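Local structure of SusD superfamily protein (Bacteroides fragilis, 3L22) at residues Y116-K121 / S183-E188; H197-A202 / E248-L253. The protein probably binds glycans at the outer membrane, as a zinc-binding member of the SusD family of sugar-binding proteins. All coordinates share one frame; numbering follows the deposited sequence.

Contact 1. Residues Y116-K121 / S183-E188. With ZN (zinc ion), chain E; ZN (zinc ion), chain B.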
ATOM      1  N   TYR A 116     -21.840  -6.553  -0.768  1.00 12.97           N
ATOM      2  CA  TYR A 116     -21.577  -5.746   0.436  1.00 13.58           C
ATOM      3  C   TYR A 116     -20.646  -6.477   1.420  1.00 14.25           C
ATOM      4  O   TYR A 116     -19.698  -5.887   1.961  1.00 13.51           O
ATOM      5  CB  TYR A 116     -22.878  -5.387   1.160  1.00 13.47           C
ATOM      6  CG  TYR A 116     -23.884  -4.522   0.424  1.00 13.80           C
ATOM      7  CD1 TYR A 116     -23.509  -3.565  -0.518  1.00 12.59           C
ATOM      8  CD2 TYR A 116     -25.239  -4.656   0.702  1.00 16.43           C
ATOM      9  CE1 TYR A 116     -24.496  -2.774  -1.152  1.00 15.90           C
ATOM     10  CE2 TYR A 116     -26.206  -3.897   0.066  1.00 14.83           C
ATOM     11  CZ  TYR A 116     -25.831  -2.956  -0.841  1.00 15.53           C
ATOM     12  OH  TYR A 116     -26.839  -2.224  -1.412  1.00 16.15           O
ATOM     13  N   VAL A 117     -20.894  -7.780   1.610  1.00 14.17           N
ATOM     14  CA  VAL A 117     -20.039  -8.596   2.469  1.00 13.16           C
ATOM     15  C   VAL A 117     -18.628  -8.631   1.925  1.00 12.94           C
ATOM     16  O   VAL A 117     -17.671  -8.444   2.639  1.00 11.66           O
ATOM     17  CB  VAL A 117     -20.550 -10.063   2.580  1.00 14.02           C
ATOM     18  CG1 VAL A 117     -19.503 -11.003   3.261  1.00 12.12           C
ATOM     19  CG2 VAL A 117     -21.896 -10.122   3.348  1.00 10.73           C
ATOM     20  N   GLN A 118     -18.494  -8.905   0.652  1.00 12.66           N
ATOM     21  CA  GLN A 118     -17.169  -9.137   0.076  1.00 12.42           C
ATOM     22  C   GLN A 118     -16.365  -7.815   0.025  1.00 12.49           C
ATOM     23  O   GLN A 118     -15.150  -7.794   0.232  1.00 12.12           O
ATOM     24  CB  GLN A 118     -17.338  -9.804  -1.297  1.00 12.56           C
ATOM     25  CG  GLN A 118     -17.850 -11.249  -1.170  1.00 12.96           C
ATOM     26  CD  GLN A 118     -18.174 -11.897  -2.506  1.00 14.84           C
ATOM     27  OE1 GLN A 118     -17.784 -11.384  -3.553  1.00 12.81           O
ATOM     28  NE2 GLN A 118     -18.943 -13.004  -2.479  1.00 11.32           N
ATOM     29  N   GLU A 119     -17.059  -6.702  -0.176  1.00 12.23           N
ATOM     30  CA  GLU A 119     -16.403  -5.389  -0.108  1.00 12.81           C
ATOM     31  C   GLU A 119     -15.905  -5.076   1.290  1.00 13.67           C
ATOM     32  O   GLU A 119     -14.770  -4.615   1.459  1.00 12.87           O
ATOM     33  CB  GLU A 119     -17.317  -4.242  -0.573  1.00 12.43           C
ATOM     34  CG  GLU A 119     -17.418  -4.203  -2.091  1.00 13.03           C
ATOM     35  CD  GLU A 119     -18.098  -2.921  -2.606  1.00 15.82           C
ATOM     36  OE1 GLU A 119     -18.070  -1.842  -1.928  1.00 15.82           O
ATOM     37  OE2 GLU A 119     -18.670  -3.026  -3.707  1.00 14.87           O
ATOM     38  N   ALA A 120     -16.742  -5.347   2.281  1.00 13.44           N
ATOM     39  CA  ALA A 120     -16.373  -5.070   3.666  1.00 13.77           C
ATOM     40  C   ALA A 120     -15.171  -5.950   4.083  1.00 13.84           C
ATOM     41  O   ALA A 120     -14.249  -5.482   4.737  1.00 13.42           O
ATOM     42  CB  ALA A 120     -17.569  -5.288   4.579  1.00 12.58           C
ATOM     43  N   LYS A 121     -15.191  -7.223   3.695  1.00 14.08           N
ATOM     44  CA  LYS A 121     -14.066  -8.115   3.955  1.00 14.32           C
ATOM     45  C   LYS A 121     -12.755  -7.649   3.310  1.00 14.37           C
ATOM     46  O   LYS A 121     -11.687  -7.760   3.911  1.00 14.65           O
ATOM     47  CB  LYS A 121     -14.413  -9.556   3.564  1.00 14.84           C
ATOM     48  CG  LYS A 121     -15.421 -10.219   4.528  1.00 14.55           C
ATOM     49  CD  LYS A 121     -15.566 -11.705   4.172  1.00 14.85           C
ATOM     50  CE  LYS A 121     -16.600 -12.359   5.056  1.00 15.69           C
ATOM     51  NZ  LYS A 121     -16.733 -13.801   4.712  1.00 16.45           N
ATOM     52  N   SER A 183     -16.688 -13.393  -6.060  1.00 15.64           N
ATOM     53  CA  SER A 183     -17.458 -13.441  -7.303  1.00 16.19           C
ATOM     54  C   SER A 183     -18.632 -12.485  -7.315  1.00 15.15           C
ATOM     55  O   SER A 183     -19.170 -12.267  -8.369  1.00 15.74           O
ATOM     56  CB  SER A 183     -17.976 -14.859  -7.557  1.00 16.81           C
ATOM     57  OG  SER A 183     -18.685 -15.317  -6.413  1.00 19.40           O
ATOM     58  N   ALA A 184     -19.000 -11.875  -6.186  1.00 13.73           N
ATOM     59  CA  ALA A 184     -20.054 -10.873  -6.192  1.00 13.56           C
ATOM     60  C   ALA A 184     -19.466  -9.474  -6.304  1.00 13.57           C
ATOM     61  O   ALA A 184     -20.229  -8.523  -6.466  1.00 13.65           O
ATOM     62  CB  ALA A 184     -20.935 -10.986  -4.971  1.00 12.77           C
ATOM     63  N   LEU A 185     -18.138  -9.331  -6.227  1.00 12.97           N
ATOM     64  CA  LEU A 185     -17.559  -8.019  -6.391  1.00 12.66           C
ATOM     65  C   LEU A 185     -17.723  -7.493  -7.815  1.00 12.92           C
ATOM     66  O   LEU A 185     -17.756  -8.241  -8.771  1.00 12.14           O
ATOM     67  CB  LEU A 185     -16.097  -7.976  -5.972  1.00 12.10           C
ATOM     68  CG  LEU A 185     -15.807  -8.190  -4.490  1.00 12.55           C
ATOM     69  CD1 LEU A 185     -14.258  -8.285  -4.343  1.00  8.65           C
ATOM     70  CD2 LEU A 185     -16.430  -7.092  -3.557  1.00  9.57           C
ATOM     71  N   ASP A 186     -17.800  -6.173  -7.920  1.00 13.13           N
ATOM     72  CA  ASP A 186     -17.913  -5.463  -9.216  1.00 13.34           C
ATOM     73  C   ASP A 186     -16.636  -5.620 -10.067  1.00 12.41           C
ATOM     74  O   ASP A 186     -15.585  -6.025  -9.556  1.00 11.36           O
ATOM     75  CB  ASP A 186     -18.149  -3.979  -8.913  1.00 13.18           C
ATOM     76  CG  ASP A 186     -18.510  -3.165 -10.136  1.00 16.60           C
ATOM     77  OD1 ASP A 186     -19.345  -3.671 -10.908  1.00 14.34           O
ATOM     78  OD2 ASP A 186     -17.935  -2.041 -10.308  1.00 17.38           O
ATOM     79  N   THR A 187     -16.749  -5.338 -11.362  1.00 12.76           N
ATOM     80  CA  THR A 187     -15.666  -5.465 -12.315  1.00 13.20           C
ATOM     81  C   THR A 187     -15.466  -4.262 -13.231  1.00 13.47           C
ATOM     82  O   THR A 187     -14.855  -4.413 -14.264  1.00 15.14           O
ATOM     83  CB  THR A 187     -15.885  -6.705 -13.218  1.00 13.02           C
ATOM     84  OG1 THR A 187     -17.101  -6.517 -13.927  1.00 14.32           O
ATOM     85  CG2 THR A 187     -15.993  -8.023 -12.393  1.00 13.42           C
ATOM     86  N   GLU A 188     -15.957  -3.082 -12.869  1.00 13.29           N
ATOM     87  CA  GLU A 188     -15.946  -1.930 -13.765  1.00 13.56           C
ATOM     88  C   GLU A 188     -14.524  -1.335 -13.839  1.00 13.54           C
ATOM     89  O   GLU A 188     -13.823  -1.342 -12.868  1.00 15.33           O
ATOM     90  CB  GLU A 188     -16.903  -0.845 -13.265  1.00 13.41           C
ATOM     91  CG  GLU A 188     -18.356  -1.228 -13.334  1.00 14.44           C
ATOM     92  CD  GLU A 188     -19.247  -0.218 -12.652  1.00 12.55           C
ATOM     93  OE1 GLU A 188     -18.929   0.990 -12.605  1.00 14.82           O
ATOM     94  OE2 GLU A 188     -20.322  -0.628 -12.200  1.00 14.63           O
TER
HETATM   95 ZN    ZN E   4     -20.722  -2.654 -11.960  1.00 22.57          ZN
HETATM   96 ZN    ZN B   1     -19.583  -1.251  -4.245  1.00 22.08          ZN
HETATM   97  O   HOH W   1     -20.181 -14.706  -4.286  1.00 30.84           O
HETATM   98  O   HOH W   2     -17.659  -4.520  -5.670  1.00 12.40           O
HETATM   99  O   HOH W   3     -19.413  -1.492  -6.171  1.00 12.72           O
HETATM  100  O   HOH W   4     -21.761  -1.407  -3.686  1.00  2.00           O
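Gln118 and Leu185 bring helix 113-131 and the irregular loop 183-188 closest, with their CA atoms 6.6 Å apart. The Gln118 side chain reaches the loop through its amide. Its CG stands anti to the carbonyl carbon (chi1 -70°), and the chain beyond is extended. Ala184 N donates to Gln118 OE1 at 2.9 Å. The N-H is bent (145°), and the donor lies 18° from the carbonyl plane. On the other branch, Gln118 NE2 donates to a water that also bonds Ser183 OG, so both ends of the amide are held and its rotation is fixed. Ser183 OG also bonds Asn181.

The helix belongs to the helical, TPR-like part of the SusD fold, and the loop links helices 168-178 and 192-196. Leu185 lays CD2 against Glu119 CG at 3.4 Å and against Gln118 CB at 3.6 Å. Beyond this apolar patch the Glu119 carboxylate turns to metal. Glu119 OE2 binds a zinc ion at 2.1 Å and accepts from a water, which in turn accepts from Asp186 N. Glu119 OE1 bonds Tyr29. His197 and two waters complete this zinc site. A second zinc ion is bound by Asp186 OD1 at 2.0 Å and Glu188 OE2 at 2.1 Å.

Contact 2. Residues H197-A202 / E248-L253. With ZN (zinc ion), chain B.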
ATOM      1  N   HIS A 197     -14.580   1.643  -5.034  1.00 12.11           N
ATOM      2  CA  HIS A 197     -15.011   0.427  -4.317  1.00 12.26           C
ATOM      3  C   HIS A 197     -14.113  -0.702  -4.760  1.00 13.24           C
ATOM      4  O   HIS A 197     -13.580  -0.663  -5.873  1.00 14.44           O
ATOM      5  CB  HIS A 197     -16.473   0.038  -4.638  1.00 12.25           C
ATOM      6  CG  HIS A 197     -17.501   0.925  -4.013  1.00 17.02           C
ATOM      7  ND1 HIS A 197     -18.823   0.557  -3.879  1.00 19.01           N
ATOM      8  CD2 HIS A 197     -17.405   2.169  -3.487  1.00 23.16           C
ATOM      9  CE1 HIS A 197     -19.496   1.524  -3.286  1.00 21.98           C
ATOM     10  NE2 HIS A 197     -18.659   2.519  -3.037  1.00 26.16           N
ATOM     11  N   ALA A 198     -13.960  -1.706  -3.897  1.00 13.35           N
ATOM     12  CA  ALA A 198     -13.233  -2.918  -4.222  1.00 14.24           C
ATOM     13  C   ALA A 198     -13.897  -3.723  -5.334  1.00 14.42           C
ATOM     14  O   ALA A 198     -15.071  -4.105  -5.231  1.00 17.67           O
ATOM     15  CB  ALA A 198     -13.064  -3.825  -2.968  1.00 14.00           C
ATOM     16  N   THR A 199     -13.140  -3.942  -6.397  1.00 12.98           N
ATOM     17  CA  THR A 199     -13.510  -4.819  -7.488  1.00 11.69           C
ATOM     18  C   THR A 199     -12.838  -6.177  -7.315  1.00 11.97           C
ATOM     19  O   THR A 199     -11.972  -6.347  -6.450  1.00 12.00           O
ATOM     20  CB  THR A 199     -13.044  -4.227  -8.815  1.00 11.05           C
ATOM     21  OG1 THR A 199     -11.634  -3.910  -8.736  1.00  9.93           O
ATOM     22  CG2 THR A 199     -13.891  -2.985  -9.184  1.00  7.59           C
ATOM     23  N   GLN A 200     -13.215  -7.134  -8.157  1.00 11.52           N
ATOM     24  CA  GLN A 200     -12.505  -8.389  -8.221  1.00 11.45           C
ATOM     25  C   GLN A 200     -11.027  -8.144  -8.495  1.00 12.16           C
ATOM     26  O   GLN A 200     -10.165  -8.751  -7.838  1.00 12.36           O
ATOM     27  CB  GLN A 200     -13.120  -9.307  -9.283  1.00 11.77           C
ATOM     28  CG  GLN A 200     -14.543  -9.716  -8.894  1.00 12.95           C
ATOM     29  CD  GLN A 200     -15.128 -10.765  -9.796  1.00 13.58           C
ATOM     30  OE1 GLN A 200     -14.387 -11.605 -10.334  1.00 16.32           O
ATOM     31  NE2 GLN A 200     -16.457 -10.712 -10.005  1.00 12.15           N
ATOM     32  N   ALA A 201     -10.713  -7.227  -9.418  1.00 12.46           N
ATOM     33  CA  ALA A 201      -9.296  -6.844  -9.678  1.00 11.73           C
ATOM     34  C   ALA A 201      -8.558  -6.344  -8.441  1.00 12.39           C
ATOM     35  O   ALA A 201      -7.409  -6.712  -8.222  1.00 11.74           O
ATOM     36  CB  ALA A 201      -9.220  -5.783 -10.787  1.00 11.70           C
ATOM     37  N   ALA A 202      -9.198  -5.506  -7.636  1.00 11.69           N
ATOM     38  CA  ALA A 202      -8.581  -5.031  -6.401  1.00 11.80           C
ATOM     39  C   ALA A 202      -8.282  -6.178  -5.400  1.00 11.75           C
ATOM     40  O   ALA A 202      -7.212  -6.235  -4.787  1.00 13.18           O
ATOM     41  CB  ALA A 202      -9.488  -3.983  -5.738  1.00 10.62           C
ATOM     42  N   GLU A 248      -5.795   2.937 -16.168  1.00 13.91           N
ATOM     43  CA  GLU A 248      -4.793   2.210 -15.381  1.00 13.50           C
ATOM     44  C   GLU A 248      -5.214   1.945 -13.927  1.00 13.38           C
ATOM     45  O   GLU A 248      -4.643   1.067 -13.268  1.00 12.83           O
ATOM     46  CB  GLU A 248      -3.472   2.972 -15.403  1.00 14.01           C
ATOM     47  CG  GLU A 248      -2.284   2.140 -15.055  1.00 14.09           C
ATOM     48  CD  GLU A 248      -0.977   2.909 -14.914  1.00 16.28           C
ATOM     49  OE1 GLU A 248      -0.855   4.016 -15.488  1.00 14.69           O
ATOM     50  OE2 GLU A 248      -0.054   2.363 -14.230  1.00 14.57           O
ATOM     51  N   SER A 249      -6.217   2.677 -13.438  1.00 12.22           N
ATOM     52  CA  SER A 249      -6.508   2.738 -12.014  1.00 12.11           C
ATOM     53  C   SER A 249      -7.358   1.568 -11.588  1.00 11.79           C
ATOM     54  O   SER A 249      -8.453   1.382 -12.103  1.00 12.41           O
ATOM     55  CB  SER A 249      -7.254   4.046 -11.702  1.00 12.72           C
ATOM     56  OG  SER A 249      -6.517   5.158 -12.153  1.00 10.64           O
ATOM     57  N   ILE A 250      -6.860   0.775 -10.651  1.00 12.01           N
ATOM     58  CA  ILE A 250      -7.609  -0.366 -10.151  1.00 12.03           C
ATOM     59  C   ILE A 250      -8.340   0.030  -8.890  1.00 11.92           C
ATOM     60  O   ILE A 250      -9.563  -0.130  -8.791  1.00 12.61           O
ATOM     61  CB  ILE A 250      -6.702  -1.600  -9.926  1.00 12.07           C
ATOM     62  CG1 ILE A 250      -6.040  -2.024 -11.254  1.00 12.45           C
ATOM     63  CG2 ILE A 250      -7.548  -2.733  -9.306  1.00 10.64           C
ATOM     64  CD1 ILE A 250      -4.812  -2.920 -11.139  1.00 11.10           C
ATOM     65  N   PHE A 251      -7.608   0.506  -7.892  1.00 11.95           N
ATOM     66  CA  PHE A 251      -8.229   0.891  -6.616  1.00 11.68           C
ATOM     67  C   PHE A 251      -7.488   2.090  -6.014  1.00 12.54           C
ATOM     68  O   PHE A 251      -6.244   2.066  -5.926  1.00 13.53           O
ATOM     69  CB  PHE A 251      -8.235  -0.300  -5.629  1.00 12.10           C
ATOM     70  CG  PHE A 251      -8.866   0.019  -4.304  1.00 11.21           C
ATOM     71  CD1 PHE A 251     -10.230   0.269  -4.217  1.00 13.01           C
ATOM     72  CD2 PHE A 251      -8.098   0.087  -3.132  1.00 12.41           C
ATOM     73  CE1 PHE A 251     -10.818   0.634  -3.000  1.00 11.43           C
ATOM     74  CE2 PHE A 251      -8.681   0.418  -1.901  1.00 11.56           C
ATOM     75  CZ  PHE A 251     -10.028   0.698  -1.835  1.00 11.59           C
ATOM     76  N   SER A 252      -8.257   3.098  -5.595  1.00 11.75           N
ATOM     77  CA  SER A 252      -7.750   4.332  -4.997  1.00 12.32           C
ATOM     78  C   SER A 252      -8.674   4.812  -3.915  1.00 12.44           C
ATOM     79  O   SER A 252      -9.855   4.409  -3.840  1.00 11.99           O
ATOM     80  CB  SER A 252      -7.663   5.471  -6.032  1.00 12.54           C
ATOM     81  OG  SER A 252      -6.869   5.129  -7.140  1.00 10.36           O
ATOM     82  N   LEU A 253      -8.133   5.680  -3.068  1.00 13.30           N
ATOM     83  CA  LEU A 253      -8.908   6.338  -2.001  1.00 13.36           C
ATOM     84  C   LEU A 253      -9.202   7.764  -2.477  1.00 13.70           C
ATOM     85  O   LEU A 253      -8.250   8.567  -2.660  1.00 13.08           O
ATOM     86  CB  LEU A 253      -8.137   6.363  -0.683  1.00 13.34           C
ATOM     87  CG  LEU A 253      -7.422   5.066  -0.295  1.00 14.07           C
ATOM     88  CD1 LEU A 253      -6.662   5.259   1.067  1.00 13.36           C
ATOM     89  CD2 LEU A 253      -8.431   3.965  -0.218  1.00 12.42           C
TER
HETATM   90 ZN    ZN B   1     -19.583  -1.251  -4.245  1.00 22.08          ZN
HETATM   91  O   HOH W   5     -11.246  -1.540  -7.199  1.00 11.77           O
HETATM   92  O   HOH W   3     -19.413  -1.492  -6.171  1.00 12.72           O
HETATM   93  O   HOH W   4     -21.761  -1.407  -3.686  1.00  2.00           O
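The N-terminal end of helix 200-213 packs against a classic beta bulge in strand 249-253, where Ile250 and Phe251 both face Phe325 of the partner strand 322-326. Ile250 touches the helix with its CG2 branch. This methyl lies anti to its backbone N and sits 3.8 Å from Ala201 CB. It also comes 3.6 Å from Ala202 N. Phe251 follows with its CB, which meets Ala202 CB at 3.9 Å. Two alanines face the strand here, and the CA atoms of Ala202 and Phe251 are 5.9 Å apart. The Phe251 ring reaches on to the loop before the helix. His197 O lies at the ring edge, near its plane, 3.9 Å from Phe251 CD1. Phe122 of helix 113-131 meets this ring edge-to-face.

Thr199 is the N-cap of the helix: Ala202 N donates to Thr199 OG1 at 3.1 Å with an N-H angle of 158°. The same hydroxyl bonds a water that also reaches His197 O and, at 2.7 Å, Ile250 O. This water lies between the cap and the bulge and can bond to both. The first side-chain bond of His197 points away from the strand, and its ND1 binds the zinc ion that Glu119 also holds, at 2.0 Å. Its NE2 bonds Asn26, which fixes the ring from the side of the other nitrogen, and Tyr29 packs nearly parallel to it.

The two contacts follow one another along the chain, and their centres are 11 Å apart on the same side of the chain's centre. Contact 1 joins helix 113-131 to the loop after helix 168-178. Contact 2 joins the start of helix 200-213 to the two-stranded sheet of 249-253 and 322-326. One zinc ion bridges them, since Glu119 of contact 1 and His197 of contact 2 both bind it, along with two shared waters. The loop and helix start also meet directly: Gln200 N probably bonds Asp186 O, and Gln200 NE2 probably bonds Leu185 O. Helix 113-131 reaches both contacts. The sheet is joined to helix 200-213 by side-chain packing and one water.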